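Local coordinates for protein ethylbenzene dehydrogenase alpha-subunit (Aromatoleum aromaticum, PDB 2IVF) that is the alpha-subunit of a molybdopterin oxidoreductase, holding a molybdenum atom, the ligands MGD and MD1, and an iron/sulfur cluster, at residues 193-196 and 197-201; 603-606 and 607-610; 637-640 and 641-645. All coordinates share one frame; numbering follows the deposited sequence.

In the fold
Each contact closes a tight turn on itself, and the three follow in series along the chain, neither nesting nor crossing. Interaction 1 comes first, joining the loop after strand 186-188 to the start of helix 197-210. Interaction 2 turns the chain out of strand 602-606 toward helix 610-613, and interaction 3 lies in the loop between strands 631-636 and 648-651. Strands 186-188, 602-606 and 631-636 are parallel neighbours in one mixed sheet, and the three turns all touch MD1. Ser607 OG bonds Ala195 N between interactions 1 and 2; Asn609 OD1 meets Ser641 OG and Ser642 OG between 2 and 3.

Interaction 1: residues 193-196 and 197-201; sequences VHAG and SIAWG. With MD1 (phosphoric acid 4-(2-amino-4-oxo-3,4,5,6,-tetrahydro-pteridin-6-yl)-2-hydroxy-3,4-dimercapto-but-3-en-yl ester guanylate ester), chain N.
Val193 brings its CG2 methyl obliquely up to the indole of Trp200, 3.9 Å from CD1. The overlap spans a beta-alpha junction, consistent with the Rossmann-like alpha/beta domains of molybdopterin oxidoreductases: the chain leaves strand 186-188, makes a type I beta turn from Val193 to Gly196, and enters helix 197-210 with Gly196 as N-cap. With CG1 of Val193 anti to the backbone N (chi1 -170°), its methyls divide the work: CG2 takes the indole, while CG1 sits 3.6 Å from Ser197 N. Trp200 N closes the first helical turn on Gly196 O at 2.8 Å. Gly196 has a positive phi, at which a CB would press on the preceding carbonyl oxygen. The CB atoms of Ala195 and Ala199 meet at 3.4 Å, closer than normal van der Waals contact. Ser197 OG turns to Glu660, which also receives Ile198 N, and Met488 of helix 486-493 packs on both Val193 and Trp200.

The same turn also faces MD1. Ala195 is shared between Ala199 and the guanine: its CB lies 3.4 Å from N1 of MD1, and its CA 3.3 Å from C6 of MD1. His194 points away from the helix, and with its ND1 bonded to Ile85 N the imidazole is held at two points. Its NE2 donates to MD1 O1B, a phosphate oxygen lying in the ring plane at 2.8 Å.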
loop_
_atom_site.group_PDB
_atom_site.type_symbol
_atom_site.label_atom_id
_atom_site.label_comp_id
_atom_site.label_asym_id
_atom_site.label_seq_id
_atom_site.Cartn_x
_atom_site.Cartn_y
_atom_site.Cartn_z
ATOM N N VAL A 193 12.436 2.018 12.012
ATOM C CA VAL A 193 13.426 1.113 11.490
ATOM C C VAL A 193 13.444 1.187 9.960
ATOM O O VAL A 193 14.118 0.392 9.308
ATOM C CB VAL A 193 13.197 -0.328 12.029
ATOM C CG1 VAL A 193 14.380 -1.271 11.693
ATOM C CG2 VAL A 193 12.970 -0.261 13.540
ATOM N N HIS A 194 12.745 2.160 9.388
ATOM C CA HIS A 194 12.549 2.152 7.940
ATOM C C HIS A 194 13.865 2.223 7.194
ATOM O O HIS A 194 13.956 1.753 6.071
ATOM C CB HIS A 194 11.735 3.331 7.464
ATOM C CG HIS A 194 10.516 3.588 8.271
ATOM N ND1 HIS A 194 9.520 2.650 8.430
ATOM C CD2 HIS A 194 10.129 4.681 8.961
ATOM C CE1 HIS A 194 8.572 3.158 9.199
ATOM N NE2 HIS A 194 8.907 4.399 9.519
ATOM N N ALA A 195 14.836 2.920 7.778
ATOM C CA ALA A 195 16.142 3.160 7.160
ATOM C C ALA A 195 16.970 1.899 7.250
ATOM O O ALA A 195 18.043 1.832 6.671
ATOM C CB ALA A 195 16.867 4.301 7.885
ATOM N N GLY A 196 16.487 0.937 8.040
ATOM C CA GLY A 196 17.184 -0.319 8.248
ATOM C C GLY A 196 17.502 -0.553 9.715
ATOM O O GLY A 196 17.684 0.380 10.471
ATOM N N SER A 197 17.531 -1.824 10.080
ATOM C CA SER A 197 17.926 -2.276 11.415
ATOM C C SER A 197 19.278 -1.723 11.795
ATOM O O SER A 197 19.493 -1.387 12.961
ATOM C CB SER A 197 17.918 -3.824 11.478
ATOM O OG SER A 197 18.835 -4.371 10.575
ATOM N N ILE A 198 20.175 -1.590 10.817
ATOM C CA ILE A 198 21.514 -1.121 11.073
ATOM C C ILE A 198 21.466 0.385 11.305
ATOM O O ILE A 198 22.085 0.881 12.208
ATOM C CB ILE A 198 22.469 -1.465 9.909
ATOM C CG1 ILE A 198 22.585 -2.990 9.683
ATOM C CG2 ILE A 198 23.870 -0.863 10.133
ATOM C CD1 ILE A 198 23.211 -3.379 8.342
ATOM N N ALA A 199 20.671 1.095 10.516
ATOM C CA ALA A 199 20.443 2.530 10.765
ATOM C C ALA A 199 19.791 2.777 12.129
ATOM O O ALA A 199 20.148 3.697 12.823
ATOM C CB ALA A 199 19.561 3.084 9.659
ATOM N N TRP A 200 18.834 1.935 12.518
ATOM C CA TRP A 200 18.204 2.046 13.853
ATOM C C TRP A 200 19.260 1.799 14.949
ATOM O O TRP A 200 19.437 2.612 15.900
ATOM C CB TRP A 200 16.993 1.089 14.006
ATOM C CG TRP A 200 16.252 1.444 15.249
ATOM C CD1 TRP A 200 15.213 2.316 15.370
ATOM C CD2 TRP A 200 16.605 1.061 16.580
ATOM N NE1 TRP A 200 14.844 2.435 16.684
ATOM C CE2 TRP A 200 15.682 1.675 17.446
ATOM C CE3 TRP A 200 17.541 0.176 17.108
ATOM C CZ2 TRP A 200 15.702 1.485 18.823
ATOM C CZ3 TRP A 200 17.597 0.029 18.529
ATOM C CH2 TRP A 200 16.664 0.674 19.338
ATOM N N GLY A 201 19.960 0.678 14.816
ATOM C CA GLY A 201 21.136 0.411 15.633
ATOM C C GLY A 201 22.092 1.571 15.726
ATOM O O GLY A 201 22.487 1.965 16.810
HETATM P PB MD1 N . 7.242 7.755 10.474
HETATM O O3B MD1 N . 7.019 7.609 8.915
HETATM O O1B MD1 N . 8.191 6.686 10.880
HETATM O O2B MD1 N . 7.396 9.163 10.903
HETATM O O3A MD1 N . 5.816 7.332 11.024
HETATM C C10 MD1 N . 5.474 5.966 11.348
HETATM C C11 MD1 N . 3.985 6.023 11.650
HETATM O O11 MD1 N . 3.363 6.081 10.321
HETATM C C12 MD1 N . 3.540 4.756 12.330
HETATM S S12 MD1 N . 4.498 3.339 12.316
HETATM C C13 MD1 N . 2.310 4.666 12.931
HETATM S S13 MD1 N . 1.760 3.244 13.654
HETATM C C14 MD1 N . 1.379 5.815 13.020
HETATM N N15 MD1 N . 0.097 5.702 12.410
HETATM C C16 MD1 N . -0.758 6.771 12.346
HETATM C C15 MD1 N . -2.027 6.540 11.848
HETATM O O14 MD1 N . -2.391 5.392 11.477
HETATM N N17 MD1 N . -2.802 7.648 11.729
HETATM C C17 MD1 N . -2.367 8.903 12.155
HETATM N N16 MD1 N . -3.221 9.908 12.016
HETATM N N18 MD1 N . -1.144 9.079 12.679
HETATM C C20 MD1 N . -0.351 8.034 12.781
HETATM N N8 MD1 N . 0.868 8.195 13.358
HETATM C C7 MD1 N . 1.869 7.169 13.470
HETATM P PA MD1 N . 7.425 8.524 7.655
HETATM O O1A MD1 N . 7.457 7.584 6.494
HETATM O O2A MD1 N . 6.469 9.651 7.587
HETATM O "O5'" MD1 N . 8.869 9.088 7.953
HETATM C "C5'" MD1 N . 9.939 8.151 7.886
HETATM C "C4'" MD1 N . 11.016 8.690 7.038
HETATM O "O4'" MD1 N . 11.926 7.603 6.923
HETATM C "C1'" MD1 N . 12.547 7.794 5.651
HETATM N N9 MD1 N . 13.219 6.601 5.118
HETATM C C4 MD1 N . 14.536 6.455 5.111
HETATM N N3 MD1 N . 15.499 7.285 5.578
HETATM C C2 MD1 N . 16.783 6.939 5.485
HETATM N N2 MD1 N . 17.757 7.758 5.965
HETATM N N1 MD1 N . 17.094 5.763 4.830
HETATM C C6 MD1 N . 16.169 4.878 4.333
HETATM O O6 MD1 N . 16.552 3.822 3.830
HETATM C C5 MD1 N . 14.819 5.230 4.484
HETATM N N7 MD1 N . 13.662 4.683 4.129
HETATM C C8 MD1 N . 12.700 5.520 4.530
HETATM C "C2'" MD1 N . 11.404 8.190 4.720
HETATM O "O2'" MD1 N . 11.836 8.936 3.556
HETATM C "C3'" MD1 N . 10.455 8.974 5.639
HETATM O "O3'" MD1 N . 10.494 10.401 5.374
#

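Interaction 2: residues 603-606 and 607-610; sequences YMLL and SQNP. With MD1 (phosphoric acid 4-(2-amino-4-oxo-3,4,5,6,-tetrahydro-pteridin-6-yl)-2-hydroxy-3,4-dimercapto-but-3-en-yl ester guanylate ester), chain N.
Gln608 reaches back across the turn to Tyr603, its NE2 donating to the phenol OH at 3.1 Å. The bond is nearly straight (162°), and OH lies close to the amide plane, although that plane stands 65° from the ring. The side chain gets there by bending at chi2 (-106°), which swings the amide back toward the strand. Alongside, CD2 of Leu605 approaches Pro610 CD to 3.3 Å, tight for two carbons, and also lies in the plane of the Tyr603 ring, at its edge. Pro610 CG adds a contact to Tyr603 OH, coming from the opposite direction to the tyrosine.

A water reinforces the turn from within: it donates to Met604 O at 2.7 Å, accepts from Leu606 N, and accepts from Gln608 NE2 at 3.0 Å. The Gln608 amide is thus held in rotation by Tyr603 OH and the water at NE2 and by Lys614 NZ at OE1, while Tyr603 OH is also bonded to Asp189.

The chain here leaves strand 602-606 at the C-terminal edge of the parallel strands, where Rossmann-like alpha/beta folds bind nucleotides and where this one holds MD1. Ser607 takes positive phi and psi, turning the backbone sharply, and Asn609 follows at the N-cap of helix 610-613. Asn609 ND2 donates to MD1 O2A at 2.9 Å, while its backbone N makes a weak bond to O2B on the other phosphate. Further out, Asp922 bonds the same ND2, and the hydroxyls of Ser641 and Ser642 converge on OD1, setting which way the carboxamide faces; Ser607 OG is bonded to Ala195 N.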
loop_
_atom_site.group_PDB
_atom_site.type_symbol
_atom_site.label_atom_id
_atom_site.label_comp_id
_atom_site.label_asym_id
_atom_site.label_seq_id
_atom_site.Cartn_x
_atom_site.Cartn_y
_atom_site.Cartn_z
ATOM N N TYR A 603 18.238 18.158 17.416
ATOM C CA TYR A 603 17.136 17.285 17.143
ATOM C C TYR A 603 17.467 16.549 15.907
ATOM O O TYR A 603 17.706 17.161 14.891
ATOM C CB TYR A 603 15.873 18.108 16.964
ATOM C CG TYR A 603 14.646 17.306 16.715
ATOM C CD1 TYR A 603 14.297 16.916 15.409
ATOM C CD2 TYR A 603 13.807 16.939 17.762
ATOM C CE1 TYR A 603 13.151 16.204 15.182
ATOM C CE2 TYR A 603 12.653 16.240 17.531
ATOM C CZ TYR A 603 12.332 15.872 16.255
ATOM O OH TYR A 603 11.187 15.153 16.033
ATOM N N MET A 604 17.511 15.223 16.011
ATOM C CA MET A 604 17.896 14.378 14.908
ATOM C C MET A 604 16.678 13.670 14.334
ATOM O O MET A 604 15.946 12.993 15.050
ATOM C CB MET A 604 18.902 13.346 15.394
ATOM C CG MET A 604 19.298 12.335 14.392
ATOM S SD MET A 604 20.689 11.433 15.035
ATOM C CE MET A 604 20.838 10.100 13.857
ATOM N N LEU A 605 16.476 13.852 13.032
ATOM C CA LEU A 605 15.420 13.163 12.272
ATOM C C LEU A 605 16.046 11.970 11.576
ATOM O O LEU A 605 16.954 12.125 10.745
ATOM C CB LEU A 605 14.809 14.103 11.236
ATOM C CG LEU A 605 13.968 15.277 11.717
ATOM C CD1 LEU A 605 13.924 16.374 10.652
ATOM C CD2 LEU A 605 12.570 14.758 12.030
ATOM N N LEU A 606 15.592 10.778 11.941
ATOM C CA LEU A 606 16.042 9.532 11.351
ATOM C C LEU A 606 14.847 8.595 11.391
ATOM O O LEU A 606 14.286 8.352 12.480
ATOM C CB LEU A 606 17.192 8.937 12.148
ATOM C CG LEU A 606 17.576 7.500 11.760
ATOM C CD1 LEU A 606 18.138 7.409 10.308
ATOM C CD2 LEU A 606 18.596 6.988 12.816
ATOM N N SER A 607 14.408 8.152 10.225
ATOM C CA SER A 607 13.224 7.289 10.111
ATOM C C SER A 607 12.039 7.819 10.958
ATOM O O SER A 607 11.319 7.070 11.642
ATOM C CB SER A 607 13.571 5.843 10.458
ATOM O OG SER A 607 14.714 5.436 9.719
ATOM N N GLN A 608 11.818 9.123 10.833
ATOM C CA GLN A 608 10.775 9.770 11.574
ATOM C C GLN A 608 10.430 11.083 10.900
ATOM O O GLN A 608 11.306 11.764 10.361
ATOM C CB GLN A 608 11.246 10.003 13.001
ATOM C CG GLN A 608 10.129 10.337 13.969
ATOM C CD GLN A 608 10.057 11.792 14.418
ATOM O OE1 GLN A 608 8.946 12.268 14.719
ATOM N NE2 GLN A 608 11.231 12.514 14.494
ATOM N N ASN A 609 9.150 11.453 10.971
ATOM C CA ASN A 609 8.616 12.580 10.192
ATOM C C ASN A 609 7.551 13.245 11.060
ATOM O O ASN A 609 6.398 13.000 10.864
ATOM C CB ASN A 609 8.039 11.955 8.895
ATOM C CG ASN A 609 7.572 12.960 7.851
ATOM O OD1 ASN A 609 7.830 14.156 7.931
ATOM N ND2 ASN A 609 6.888 12.460 6.849
ATOM N N PRO A 610 7.949 14.033 12.076
ATOM C CA PRO A 610 6.990 14.515 13.089
ATOM C C PRO A 610 5.875 15.374 12.536
ATOM O O PRO A 610 4.782 15.414 13.100
ATOM C CB PRO A 610 7.859 15.336 14.069
ATOM C CG PRO A 610 9.096 15.691 13.342
ATOM C CD PRO A 610 9.310 14.533 12.339
HETATM P PB MD1 N . 7.242 7.755 10.474
HETATM O O3B MD1 N . 7.019 7.609 8.915
HETATM O O1B MD1 N . 8.191 6.686 10.880
HETATM O O2B MD1 N . 7.396 9.163 10.903
HETATM O O3A MD1 N . 5.816 7.332 11.024
HETATM C C10 MD1 N . 5.474 5.966 11.348
HETATM C C11 MD1 N . 3.985 6.023 11.650
HETATM O O11 MD1 N . 3.363 6.081 10.321
HETATM C C12 MD1 N . 3.540 4.756 12.330
HETATM S S12 MD1 N . 4.498 3.339 12.316
HETATM C C13 MD1 N . 2.310 4.666 12.931
HETATM S S13 MD1 N . 1.760 3.244 13.654
HETATM C C14 MD1 N . 1.379 5.815 13.020
HETATM N N15 MD1 N . 0.097 5.702 12.410
HETATM C C16 MD1 N . -0.758 6.771 12.346
HETATM C C15 MD1 N . -2.027 6.540 11.848
HETATM O O14 MD1 N . -2.391 5.392 11.477
HETATM N N17 MD1 N . -2.802 7.648 11.729
HETATM C C17 MD1 N . -2.367 8.903 12.155
HETATM N N16 MD1 N . -3.221 9.908 12.016
HETATM N N18 MD1 N . -1.144 9.079 12.679
HETATM C C20 MD1 N . -0.351 8.034 12.781
HETATM N N8 MD1 N . 0.868 8.195 13.358
HETATM C C7 MD1 N . 1.869 7.169 13.470
HETATM P PA MD1 N . 7.425 8.524 7.655
HETATM O O1A MD1 N . 7.457 7.584 6.494
HETATM O O2A MD1 N . 6.469 9.651 7.587
HETATM O "O5'" MD1 N . 8.869 9.088 7.953
HETATM C "C5'" MD1 N . 9.939 8.151 7.886
HETATM C "C4'" MD1 N . 11.016 8.690 7.038
HETATM O "O4'" MD1 N . 11.926 7.603 6.923
HETATM C "C1'" MD1 N . 12.547 7.794 5.651
HETATM N N9 MD1 N . 13.219 6.601 5.118
HETATM C C4 MD1 N . 14.536 6.455 5.111
HETATM N N3 MD1 N . 15.499 7.285 5.578
HETATM C C2 MD1 N . 16.783 6.939 5.485
HETATM N N2 MD1 N . 17.757 7.758 5.965
HETATM N N1 MD1 N . 17.094 5.763 4.830
HETATM C C6 MD1 N . 16.169 4.878 4.333
HETATM O O6 MD1 N . 16.552 3.822 3.830
HETATM C C5 MD1 N . 14.819 5.230 4.484
HETATM N N7 MD1 N . 13.662 4.683 4.129
HETATM C C8 MD1 N . 12.700 5.520 4.530
HETATM C "C2'" MD1 N . 11.404 8.190 4.720
HETATM O "O2'" MD1 N . 11.836 8.936 3.556
HETATM C "C3'" MD1 N . 10.455 8.974 5.639
HETATM O "O3'" MD1 N . 10.494 10.401 5.374
HETATM O O HOH W 1 13.931 11.259 14.572
#

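Interaction 3: residues 637-640 and 641-645; sequences TRMS and SSAMY. With MD1 (phosphoric acid 4-(2-amino-4-oxo-3,4,5,6,-tetrahydro-pteridin-6-yl)-2-hydroxy-3,4-dimercapto-but-3-en-yl ester guanylate ester), chain N.
Ser640 OG accepts the backbone N-H of Ala643 at 3.0 Å, an almost straight bond (161°). With the backbone bond from Met644 N to Ser640 O (3.2 Å), it makes an ST motif that leads into the short 3-10 segment 643-645. OG stands between the backbone N and the carbonyl carbon (chi1 70°), which aims it into the turn. CB of Ser640 lies 3.4 Å from MD1 O3'.

Just upstream, Met639 centres an inverse gamma turn. Its side chain crosses that of Met644 at about a right angle, CG lying 3.4 Å from the other SD, while its own sulfur touches the Ala643 methyl. Trp158 of strand 158-160 and, from the neighbouring beta-subunit, Phe103 pack on Met639, so this turn reaches a subunit interface.

The residue before it, Arg638, holds the ribose of MD1. Its guanidinium is fixed by a salt bridge from NH2 to Asp922 and by Thr860 at NH1. Both ribose hydroxyls are engaged: NE donates to O2' at 2.8 Å, in the guanidinium plane, and NH2 reaches O3' at 2.7 Å, with a weak second bond from NE to O3' at 3.3 Å.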
loop_
_atom_site.group_PDB
_atom_site.type_symbol
_atom_site.label_atom_id
_atom_site.label_comp_id
_atom_site.label_asym_id
_atom_site.label_seq_id
_atom_site.Cartn_x
_atom_site.Cartn_y
_atom_site.Cartn_z
ATOM N N THR A 637 16.624 9.798 2.854
ATOM C CA THR A 637 16.688 9.444 1.459
ATOM C C THR A 637 15.785 10.343 0.646
ATOM O O THR A 637 15.940 10.464 -0.571
ATOM C CB THR A 637 16.194 8.013 1.248
ATOM O OG1 THR A 637 14.911 7.885 1.857
ATOM C CG2 THR A 637 17.168 7.025 1.887
ATOM N N ARG A 638 14.850 10.987 1.330
ATOM C CA ARG A 638 13.724 11.596 0.694
ATOM C C ARG A 638 13.444 12.966 1.357
ATOM O O ARG A 638 13.714 13.170 2.552
ATOM C CB ARG A 638 12.562 10.608 0.857
ATOM C CG ARG A 638 11.228 10.957 0.294
ATOM C CD ARG A 638 10.156 9.965 0.813
ATOM N NE ARG A 638 9.795 10.353 2.165
ATOM C CZ ARG A 638 8.831 11.218 2.471
ATOM N NH1 ARG A 638 8.080 11.794 1.531
ATOM N NH2 ARG A 638 8.649 11.534 3.720
ATOM N N MET A 639 12.945 13.915 0.570
ATOM C CA MET A 639 12.610 15.228 1.113
ATOM C C MET A 639 11.237 15.160 1.775
ATOM O O MET A 639 10.192 15.450 1.167
ATOM C CB MET A 639 12.698 16.340 0.084
ATOM C CG MET A 639 12.466 17.684 0.708
ATOM S SD MET A 639 13.750 18.151 1.890
ATOM C CE MET A 639 15.102 18.627 0.834
ATOM N N SER A 640 11.252 14.698 3.024
ATOM C CA SER A 640 10.036 14.610 3.831
ATOM C C SER A 640 9.578 15.988 4.211
ATOM O O SER A 640 10.334 16.934 4.145
ATOM C CB SER A 640 10.291 13.790 5.108
ATOM O OG SER A 640 11.112 14.482 6.008
ATOM N N SER A 641 8.319 16.087 4.622
ATOM C CA SER A 641 7.790 17.338 5.078
ATOM C C SER A 641 8.580 17.848 6.260
ATOM O O SER A 641 8.808 19.068 6.375
ATOM C CB SER A 641 6.303 17.198 5.427
ATOM O OG SER A 641 6.124 16.303 6.478
ATOM N N SER A 642 9.034 16.942 7.137
ATOM C CA SER A 642 9.820 17.386 8.312
ATOM C C SER A 642 11.239 17.838 7.965
ATOM O O SER A 642 11.758 18.783 8.580
ATOM C CB SER A 642 9.842 16.328 9.436
ATOM O OG SER A 642 8.517 15.919 9.744
ATOM N N ALA A 643 11.868 17.150 7.015
ATOM C CA ALA A 643 13.184 17.526 6.495
ATOM C C ALA A 643 13.181 18.918 5.894
ATOM O O ALA A 643 14.195 19.604 5.906
ATOM C CB ALA A 643 13.687 16.472 5.441
ATOM N N MET A 644 12.033 19.345 5.361
ATOM C CA MET A 644 11.897 20.700 4.839
ATOM C C MET A 644 12.132 21.763 5.890
ATOM O O MET A 644 12.424 22.904 5.561
ATOM C CB MET A 644 10.552 20.867 4.135
ATOM C CG MET A 644 10.546 20.131 2.779
ATOM S SD MET A 644 11.659 20.914 1.598
ATOM C CE MET A 644 10.851 22.501 1.282
ATOM N N TYR A 645 12.002 21.400 7.162
ATOM C CA TYR A 645 12.244 22.334 8.247
ATOM C C TYR A 645 13.603 22.175 8.891
ATOM O O TYR A 645 13.935 22.893 9.828
ATOM C CB TYR A 645 11.191 22.157 9.337
ATOM C CG TYR A 645 9.840 22.567 8.904
ATOM C CD1 TYR A 645 9.044 21.680 8.222
ATOM C CD2 TYR A 645 9.352 23.864 9.138
ATOM C CE1 TYR A 645 7.802 22.035 7.798
ATOM C CE2 TYR A 645 8.066 24.217 8.709
ATOM C CZ TYR A 645 7.313 23.259 8.042
ATOM O OH TYR A 645 6.028 23.507 7.570
HETATM P PB MD1 N . 7.242 7.755 10.474
HETATM O O3B MD1 N . 7.019 7.609 8.915
HETATM O O1B MD1 N . 8.191 6.686 10.880
HETATM O O2B MD1 N . 7.396 9.163 10.903
HETATM O O3A MD1 N . 5.816 7.332 11.024
HETATM C C10 MD1 N . 5.474 5.966 11.348
HETATM C C11 MD1 N . 3.985 6.023 11.650
HETATM O O11 MD1 N . 3.363 6.081 10.321
HETATM C C12 MD1 N . 3.540 4.756 12.330
HETATM S S12 MD1 N . 4.498 3.339 12.316
HETATM C C13 MD1 N . 2.310 4.666 12.931
HETATM S S13 MD1 N . 1.760 3.244 13.654
HETATM C C14 MD1 N . 1.379 5.815 13.020
HETATM N N15 MD1 N . 0.097 5.702 12.410
HETATM C C16 MD1 N . -0.758 6.771 12.346
HETATM C C15 MD1 N . -2.027 6.540 11.848
HETATM O O14 MD1 N . -2.391 5.392 11.477
HETATM N N17 MD1 N . -2.802 7.648 11.729
HETATM C C17 MD1 N . -2.367 8.903 12.155
HETATM N N16 MD1 N . -3.221 9.908 12.016
HETATM N N18 MD1 N . -1.144 9.079 12.679
HETATM C C20 MD1 N . -0.351 8.034 12.781
HETATM N N8 MD1 N . 0.868 8.195 13.358
HETATM C C7 MD1 N . 1.869 7.169 13.470
HETATM P PA MD1 N . 7.425 8.524 7.655
HETATM O O1A MD1 N . 7.457 7.584 6.494
HETATM O O2A MD1 N . 6.469 9.651 7.587
HETATM O "O5'" MD1 N . 8.869 9.088 7.953
HETATM C "C5'" MD1 N . 9.939 8.151 7.886
HETATM C "C4'" MD1 N . 11.016 8.690 7.038
HETATM O "O4'" MD1 N . 11.926 7.603 6.923
HETATM C "C1'" MD1 N . 12.547 7.794 5.651
HETATM N N9 MD1 N . 13.219 6.601 5.118
HETATM C C4 MD1 N . 14.536 6.455 5.111
HETATM N N3 MD1 N . 15.499 7.285 5.578
HETATM C C2 MD1 N . 16.783 6.939 5.485
HETATM N N2 MD1 N . 17.757 7.758 5.965
HETATM N N1 MD1 N . 17.094 5.763 4.830
HETATM C C6 MD1 N . 16.169 4.878 4.333
HETATM O O6 MD1 N . 16.552 3.822 3.830
HETATM C C5 MD1 N . 14.819 5.230 4.484
HETATM N N7 MD1 N . 13.662 4.683 4.129
HETATM C C8 MD1 N . 12.700 5.520 4.530
HETATM C "C2'" MD1 N . 11.404 8.190 4.720
HETATM O "O2'" MD1 N . 11.836 8.936 3.556
HETATM C "C3'" MD1 N . 10.455 8.974 5.639
HETATM O "O3'" MD1 N . 10.494 10.401 5.374
#